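Local atomic coordinates of Cap5O (Staphylococcus aureus, PDB entry 3OJO), a protein that probably oxidises UDP-N-acetyl-mannosamine with NAD as the electron acceptor, a step in the synthesis of the capsular polysaccharide. Residues G191-V194 against Y195-F198; F363-D367 against M368-V372; K388-D392 against S393-K397. All coordinates share one frame; numbering follows the deposited sequence.

Interaction 1 (G191-V194 against Y195-F198); sequences GKRV and YRTF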
loop_
_atom_site.group_PDB
_atom_site.type_symbol
_atom_site.label_atom_id
_atom_site.label_comp_id
_atom_site.label_asym_id
_atom_site.label_seq_id
_atom_site.Cartn_x
_atom_site.Cartn_y
_atom_site.Cartn_z
ATOM N N GLY B 191 -1.770 -32.644 6.266
ATOM C CA GLY B 191 -0.709 -31.683 5.969
ATOM C C GLY B 191 0.251 -31.523 7.128
ATOM O O GLY B 191 1.470 -31.543 6.927
ATOM N N LYS B 192 -0.294 -31.402 8.358
ATOM C CA LYS B 192 0.492 -31.291 9.593
ATOM C C LYS B 192 1.336 -32.538 9.804
ATOM O O LYS B 192 2.491 -32.431 10.215
ATOM C CB LYS B 192 -0.411 -31.087 10.826
ATOM C CG LYS B 192 -1.201 -29.771 10.852
ATOM C CD LYS B 192 -1.583 -29.354 12.269
ATOM C CE LYS B 192 -2.688 -30.186 12.867
ATOM N NZ LYS B 192 -2.937 -29.860 14.297
ATOM N N ARG B 193 0.753 -33.722 9.494
ATOM C CA ARG B 193 1.415 -35.023 9.621
ATOM C C ARG B 193 2.708 -35.065 8.782
ATOM O O ARG B 193 3.770 -35.494 9.266
ATOM C CB ARG B 193 0.447 -36.161 9.221
ATOM C CG ARG B 193 -0.158 -36.904 10.412
ATOM C CD ARG B 193 -1.334 -37.774 10.012
ATOM N NE ARG B 193 -2.567 -37.311 10.654
ATOM C CZ ARG B 193 -3.785 -37.413 10.126
ATOM N NH1 ARG B 193 -3.954 -37.968 8.928
ATOM N NH2 ARG B 193 -4.841 -36.949 10.784
ATOM N N VAL B 194 2.609 -34.541 7.543
ATOM C CA VAL B 194 3.713 -34.510 6.583
ATOM C C VAL B 194 4.848 -33.604 7.042
ATOM O O VAL B 194 5.975 -34.068 7.205
ATOM C CB VAL B 194 3.217 -34.227 5.144
ATOM C CG1 VAL B 194 4.381 -34.121 4.163
ATOM C CG2 VAL B 194 2.236 -35.299 4.696
ATOM N N TYR B 195 4.537 -32.343 7.322
ATOM C CA TYR B 195 5.520 -31.342 7.739
ATOM C C TYR B 195 6.127 -31.505 9.123
ATOM O O TYR B 195 7.259 -31.067 9.347
ATOM C CB TYR B 195 4.997 -29.928 7.465
ATOM C CG TYR B 195 4.880 -29.660 5.978
ATOM C CD1 TYR B 195 3.635 -29.611 5.354
ATOM C CD2 TYR B 195 6.016 -29.539 5.177
ATOM C CE1 TYR B 195 3.524 -29.405 3.979
ATOM C CE2 TYR B 195 5.914 -29.336 3.801
ATOM C CZ TYR B 195 4.669 -29.254 3.210
ATOM O OH TYR B 195 4.576 -29.044 1.853
ATOM N N ARG B 196 5.407 -32.193 10.022
ATOM C CA ARG B 196 5.820 -32.485 11.405
ATOM C C ARG B 196 7.193 -33.193 11.462
ATOM O O ARG B 196 7.888 -33.082 12.474
ATOM C CB ARG B 196 4.748 -33.352 12.083
ATOM C CG ARG B 196 4.559 -33.087 13.577
ATOM C CD ARG B 196 3.172 -33.504 14.067
ATOM N NE ARG B 196 2.904 -34.936 13.884
ATOM C CZ ARG B 196 1.728 -35.442 13.515
ATOM N NH1 ARG B 196 0.692 -34.640 13.294
ATOM N NH2 ARG B 196 1.580 -36.751 13.370
ATOM N N THR B 197 7.576 -33.877 10.344
ATOM C CA THR B 197 8.815 -34.628 10.107
ATOM C C THR B 197 10.074 -33.824 10.436
ATOM O O THR B 197 11.012 -34.387 10.997
ATOM C CB THR B 197 8.827 -35.165 8.636
ATOM O OG1 THR B 197 7.602 -35.853 8.349
ATOM C CG2 THR B 197 10.023 -36.092 8.325
ATOM N N PHE B 198 10.096 -32.515 10.093
ATOM C CA PHE B 198 11.267 -31.644 10.302
ATOM C C PHE B 198 10.905 -30.198 10.634
ATOM O O PHE B 198 11.782 -29.447 11.067
ATOM C CB PHE B 198 12.191 -31.675 9.058
ATOM C CG PHE B 198 11.534 -31.155 7.796
ATOM C CD1 PHE B 198 10.772 -31.999 6.990
ATOM C CD2 PHE B 198 11.635 -29.811 7.440
ATOM C CE1 PHE B 198 10.129 -31.506 5.858
ATOM C CE2 PHE B 198 10.996 -29.325 6.296
ATOM C CZ PHE B 198 10.252 -30.179 5.515
#

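Interaction 2 (F363-D367 against M368-V372); sequences FVEHD and MSHAV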
loop_
_atom_site.group_PDB
_atom_site.type_symbol
_atom_site.label_atom_id
_atom_site.label_comp_id
_atom_site.label_asym_id
_atom_site.label_seq_id
_atom_site.Cartn_x
_atom_site.Cartn_y
_atom_site.Cartn_z
ATOM N N PHE B 363 26.603 -13.143 -23.988
ATOM C CA PHE B 363 26.607 -11.695 -24.226
ATOM C C PHE B 363 26.979 -10.789 -23.048
ATOM O O PHE B 363 27.379 -9.644 -23.275
ATOM C CB PHE B 363 25.279 -11.243 -24.852
ATOM C CG PHE B 363 24.018 -11.621 -24.114
ATOM C CD1 PHE B 363 23.291 -12.751 -24.481
ATOM C CD2 PHE B 363 23.527 -10.823 -23.090
ATOM C CE1 PHE B 363 22.121 -13.096 -23.809
ATOM C CE2 PHE B 363 22.355 -11.167 -22.421
ATOM C CZ PHE B 363 21.662 -12.303 -22.781
ATOM N N VAL B 364 26.836 -11.283 -21.806
ATOM C CA VAL B 364 27.140 -10.529 -20.582
ATOM C C VAL B 364 28.647 -10.373 -20.429
ATOM O O VAL B 364 29.371 -11.366 -20.514
ATOM C CB VAL B 364 26.506 -11.185 -19.318
ATOM C CG1 VAL B 364 26.741 -10.347 -18.060
ATOM C CG2 VAL B 364 25.020 -11.463 -19.516
ATOM N N GLU B 365 29.117 -9.135 -20.195
ATOM C CA GLU B 365 30.534 -8.864 -19.974
ATOM C C GLU B 365 30.922 -9.267 -18.550
ATOM O O GLU B 365 30.336 -8.792 -17.570
ATOM C CB GLU B 365 30.907 -7.408 -20.310
ATOM C CG GLU B 365 32.380 -7.047 -20.144
ATOM C CD GLU B 365 33.449 -7.969 -20.701
ATOM O OE1 GLU B 365 33.321 -8.410 -21.867
ATOM O OE2 GLU B 365 34.448 -8.204 -19.983
ATOM N N HIS B 366 31.900 -10.184 -18.462
ATOM C CA HIS B 366 32.412 -10.775 -17.227
ATOM C C HIS B 366 33.327 -9.833 -16.413
ATOM O O HIS B 366 33.358 -9.942 -15.185
ATOM C CB HIS B 366 33.074 -12.141 -17.525
ATOM C CG HIS B 366 32.247 -13.061 -18.396
ATOM N ND1 HIS B 366 32.661 -13.414 -19.679
ATOM C CD2 HIS B 366 31.056 -13.664 -18.146
ATOM C CE1 HIS B 366 31.715 -14.214 -20.156
ATOM N NE2 HIS B 366 30.727 -14.391 -19.273
ATOM N N ASP B 367 34.034 -8.896 -17.085
ATOM C CA ASP B 367 34.929 -7.927 -16.438
ATOM C C ASP B 367 34.394 -6.482 -16.497
ATOM O O ASP B 367 34.125 -5.971 -17.584
ATOM C CB ASP B 367 36.361 -8.015 -17.034
ATOM C CG ASP B 367 37.314 -6.869 -16.674
ATOM O OD1 ASP B 367 37.443 -6.550 -15.464
ATOM O OD2 ASP B 367 37.955 -6.314 -17.599
ATOM N N MET B 368 34.256 -5.842 -15.316
ATOM C CA MET B 368 33.844 -4.449 -15.091
ATOM C C MET B 368 34.615 -3.393 -15.904
ATOM O O MET B 368 33.980 -2.589 -16.591
ATOM C CB MET B 368 33.914 -4.122 -13.584
ATOM C CG MET B 368 32.948 -3.041 -13.145
ATOM S SD MET B 368 33.129 -2.553 -11.410
ATOM C CE MET B 368 32.435 -3.970 -10.586
ATOM N N SER B 369 35.966 -3.380 -15.803
ATOM C CA SER B 369 36.862 -2.432 -16.487
ATOM C C SER B 369 36.667 -2.454 -18.012
ATOM O O SER B 369 36.570 -1.395 -18.641
ATOM C CB SER B 369 38.312 -2.721 -16.119
ATOM O OG SER B 369 38.486 -2.667 -14.712
ATOM N N HIS B 370 36.541 -3.671 -18.580
ATOM C CA HIS B 370 36.294 -3.898 -20.002
ATOM C C HIS B 370 34.885 -3.402 -20.381
ATOM O O HIS B 370 34.708 -2.852 -21.474
ATOM C CB HIS B 370 36.460 -5.394 -20.342
ATOM C CG HIS B 370 36.831 -5.668 -21.771
ATOM N ND1 HIS B 370 35.871 -5.720 -22.774
ATOM C CD2 HIS B 370 38.044 -5.927 -22.316
ATOM C CE1 HIS B 370 36.530 -5.995 -23.888
ATOM N NE2 HIS B 370 37.840 -6.133 -23.662
ATOM N N ALA B 371 33.898 -3.581 -19.462
ATOM C CA ALA B 371 32.499 -3.164 -19.642
ATOM C C ALA B 371 32.312 -1.644 -19.591
ATOM O O ALA B 371 31.557 -1.109 -20.402
ATOM C CB ALA B 371 31.596 -3.846 -18.623
ATOM N N VAL B 372 32.991 -0.957 -18.647
ATOM C CA VAL B 372 32.922 0.506 -18.486
ATOM C C VAL B 372 33.762 1.272 -19.532
ATOM O O VAL B 372 33.635 2.500 -19.641
ATOM C CB VAL B 372 33.212 0.994 -17.038
ATOM C CG1 VAL B 372 32.216 0.408 -16.048
ATOM C CG2 VAL B 372 34.648 0.700 -16.610
#

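Interaction 3 (K388-D392 against S393-K397); sequences KNLSD and SHFDK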
loop_
_atom_site.group_PDB
_atom_site.type_symbol
_atom_site.label_atom_id
_atom_site.label_comp_id
_atom_site.label_asym_id
_atom_site.label_seq_id
_atom_site.Cartn_x
_atom_site.Cartn_y
_atom_site.Cartn_z
ATOM N N LYS B 388 27.361 -1.951 -3.859
ATOM C CA LYS B 388 27.263 -1.086 -2.674
ATOM C C LYS B 388 28.538 -0.296 -2.447
ATOM O O LYS B 388 28.501 0.933 -2.369
ATOM C CB LYS B 388 26.861 -1.898 -1.419
ATOM C CG LYS B 388 25.479 -2.546 -1.532
ATOM C CD LYS B 388 25.173 -3.493 -0.394
ATOM C CE LYS B 388 23.815 -4.132 -0.572
ATOM N NZ LYS B 388 23.444 -4.982 0.592
ATOM N N ASN B 389 29.674 -1.011 -2.483
ATOM C CA ASN B 389 31.017 -0.504 -2.249
ATOM C C ASN B 389 31.828 -0.370 -3.542
ATOM O O ASN B 389 32.723 -1.182 -3.813
ATOM C CB ASN B 389 31.712 -1.385 -1.213
ATOM C CG ASN B 389 30.914 -1.543 0.066
ATOM O OD1 ASN B 389 30.853 -0.633 0.913
ATOM N ND2 ASN B 389 30.269 -2.699 0.225
ATOM N N LEU B 390 31.490 0.661 -4.349
ATOM C CA LEU B 390 32.165 0.983 -5.611
ATOM C C LEU B 390 32.821 2.366 -5.494
ATOM O O LEU B 390 32.146 3.333 -5.143
ATOM C CB LEU B 390 31.189 0.965 -6.823
ATOM C CG LEU B 390 30.488 -0.352 -7.228
ATOM C CD1 LEU B 390 29.512 -0.109 -8.361
ATOM C CD2 LEU B 390 31.478 -1.422 -7.664
ATOM N N SER B 391 34.132 2.454 -5.775
ATOM C CA SER B 391 34.906 3.700 -5.729
ATOM C C SER B 391 35.115 4.250 -7.148
ATOM O O SER B 391 34.761 3.575 -8.107
ATOM C CB SER B 391 36.252 3.464 -5.045
ATOM O OG SER B 391 36.854 4.693 -4.670
ATOM N N ASP B 392 35.701 5.465 -7.280
ATOM C CA ASP B 392 35.987 6.138 -8.563
ATOM C C ASP B 392 36.967 5.325 -9.436
ATOM O O ASP B 392 36.970 5.472 -10.667
ATOM C CB ASP B 392 36.538 7.564 -8.328
ATOM C CG ASP B 392 35.766 8.439 -7.344
ATOM O OD1 ASP B 392 35.613 9.649 -7.619
ATOM O OD2 ASP B 392 35.388 7.929 -6.260
ATOM N N SER B 393 37.782 4.458 -8.776
ATOM C CA SER B 393 38.788 3.575 -9.365
ATOM C C SER B 393 38.187 2.615 -10.400
ATOM O O SER B 393 38.843 2.317 -11.404
ATOM C CB SER B 393 39.478 2.768 -8.268
ATOM O OG SER B 393 39.602 3.486 -7.050
ATOM N N HIS B 394 36.949 2.129 -10.143
ATOM C CA HIS B 394 36.200 1.186 -10.989
ATOM C C HIS B 394 35.729 1.795 -12.303
ATOM O O HIS B 394 35.580 1.082 -13.297
ATOM C CB HIS B 394 34.975 0.659 -10.235
ATOM C CG HIS B 394 35.302 -0.042 -8.961
ATOM N ND1 HIS B 394 35.501 -1.408 -8.924
ATOM C CD2 HIS B 394 35.440 0.457 -7.713
ATOM C CE1 HIS B 394 35.753 -1.698 -7.658
ATOM N NE2 HIS B 394 35.720 -0.607 -6.890
ATOM N N PHE B 395 35.477 3.101 -12.294
ATOM C CA PHE B 395 34.948 3.855 -13.429
ATOM C C PHE B 395 36.011 4.675 -14.203
ATOM O O PHE B 395 35.641 5.482 -15.067
ATOM C CB PHE B 395 33.765 4.734 -12.945
ATOM C CG PHE B 395 32.813 3.987 -12.035
ATOM C CD1 PHE B 395 31.911 3.064 -12.551
ATOM C CD2 PHE B 395 32.859 4.163 -10.659
ATOM C CE1 PHE B 395 31.058 2.349 -11.708
ATOM C CE2 PHE B 395 32.006 3.444 -9.816
ATOM C CZ PHE B 395 31.113 2.544 -10.347
ATOM N N ASP B 396 37.327 4.424 -13.945
ATOM C CA ASP B 396 38.421 5.142 -14.613
ATOM C C ASP B 396 38.397 5.077 -16.145
ATOM O O ASP B 396 38.641 6.089 -16.800
ATOM C CB ASP B 396 39.793 4.737 -14.047
ATOM C CG ASP B 396 40.248 5.549 -12.842
ATOM O OD1 ASP B 396 39.449 6.382 -12.345
ATOM O OD2 ASP B 396 41.401 5.346 -12.389
ATOM N N LYS B 397 38.036 3.911 -16.703
ATOM C CA LYS B 397 37.975 3.635 -18.143
ATOM C C LYS B 397 36.785 4.283 -18.910
ATOM O O LYS B 397 36.660 4.085 -20.129
ATOM C CB LYS B 397 38.036 2.108 -18.390
ATOM C CG LYS B 397 39.383 1.458 -18.050
ATOM C CD LYS B 397 39.434 -0.002 -18.513
ATOM C CE LYS B 397 40.731 -0.716 -18.193
ATOM N NZ LYS B 397 40.670 -2.169 -18.536
#

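Interaction 1 (G191-V194 against Y195-F198)
The guanidinium of R196 lies against R193, one turn back: R193 CA sits over one face, 3.7 Å above the plane and toward its rim, and R193 CG comes within 3.4 Å of R196 NH2. A bend at chi3 (61°) folds the R196 chain back along the helix, beside R193, and the two guanidinium planes stand 59° apart, so like charges share a surface without stacking. The other flat group, the Y195 ring, is met obliquely: its CD1 lies 3.3 Å from G191 O, the same oxygen that accepts from Y195 N. The Y195 hydroxyl bonds E128, and the side chain also touches F30, I126 and I180.

Two helical bonds run through the turn: Y195 N to G191 O, nearly straight at 175°, and R196 N to K192 O (2.9 Å). T197 OG1 then gives a 2.7 Å bond to V194 O, a carbonyl near the helix end, while V194 packs on F30 and I126. K192 NZ forms a salt bridge with E205. This is an amphipathic C-terminal helix turn, basic outside and apolar inside, at the end of helix 185-195, in the loop that leads to strand 203-207, an outermost strand of the Rossmann-type sheet.

Interaction 2 (F363-D367 against M368-V372)
E365 and A371 form the close-packed part of this turn: E365 CG lies 3.6 Å from A371 CB, where the chain enters helix 368-372. A small methyl suits that buried position, because A371 also meets C353 and Y355 of the neighbouring strand 351-355. A bend at chi2 (46°) turns the E365 carboxylate back over its own loop, where OE2 accepts from D367 N at 3.0 Å, the donor standing above the carboxylate plane. That bond secures the backbone just ahead of the helix. Here A371 N also bonds D367 O, at 3.0 Å and in the carbonyl plane, closing the first helical turn.

While A371 is buried against the sheet, D367 and H370 are exposed to solvent, and this side is more polar. D367, at the N-cap, has CG anti to its own nitrogen (chi1 167°), which carries the carboxylate forward to the first turn; OD2 accepts from H370 N at 3.2 Å, the amide lying well above the carboxylate plane. H370 CB lies between the two carboxylates, 3.3 Å from D367 OD2 and 3.5 Å from E365 OE2. The H370 side chain crosses those of E365 and D367 at about a right angle, its ring plane 25° from the E365 carboxylate. M368 turns inward instead, onto F321 and Y355.

Aspartate is a common N-cap because its short side chain can accept from an amide that the helix leaves without a carbonyl. Two carboxylates beside the start of the helix would probably interact favourably with its dipole, and might favour a protonated H370, although the protonation state of H370 is not known.

Interaction 3 (K388-D392 against S393-K397)
L390 meets two aromatic rings of the following turn, and these apolar contacts come first. Its CD2 stands over the centre of the H394 ring in a CH-pi contact, 4.2 Å from the centroid and only 5° off the ring normal. The other branch, CD1, approaches the edge of F395, 3.7 Å from CZ, and the two side chains cross at about a right angle. A branched leucine suits this place, giving one methyl to each ring. With CG beside the backbone nitrogen (chi1 -59°), H394 swings its ring back to the leucine. F321 touches L390 and F395, and M368 touches L390 and H394.

Backbone hydrogen bonds shape the turn. H394 N makes a weak bond of 3.3 Å to S391 O, and F395 N bonds D392 O at 3.2 Å, its donor 63° out of the carbonyl plane. Both link residues three apart, and neither is strong.

Close approaches of polar atoms to the rings make up the rest. S391 O is 3.2 Å from F395 CD2, possibly a favourable contact; the S391 amide nitrogen lies at the edge of the H394 ring, 3.1 Å from H394 CD2. The acids have partners beyond the turn: D392 OD1 accepts from the amides of E415 and D416, and D396 OD1 forms a salt bridge with K401.

The leucine and the two rings probably supplement the backbone bonds, with further anchoring where S412 OG bonds L390 O. The aspartates tie the turn to E415, D416 and K401, and the salt bridge to K401 would partly offset the negative charge of D396.

Interactions 2 and 3 belong together: both lie in the range assigned to the UDP-binding domain, their centres are 13 Å apart, and they touch through M368, whose SD is 3.6 Å from H394 ND1, and through S369 and K397. F321 of strand 317-321 lies under both. Interaction 1 is about 47 to 50 Å away, centre to centre, on the opposite side of the chain's centre, in the NAD-binding part. Interactions 1 and 3 are partly buried, whereas interaction 2 is a surface contact. Interaction 1 closes a helix with a buried tyrosine and valine, while 363-372 opens one with acids. The 388-397 turn has weaker backbone bonds and relies more on aromatic and apolar contacts.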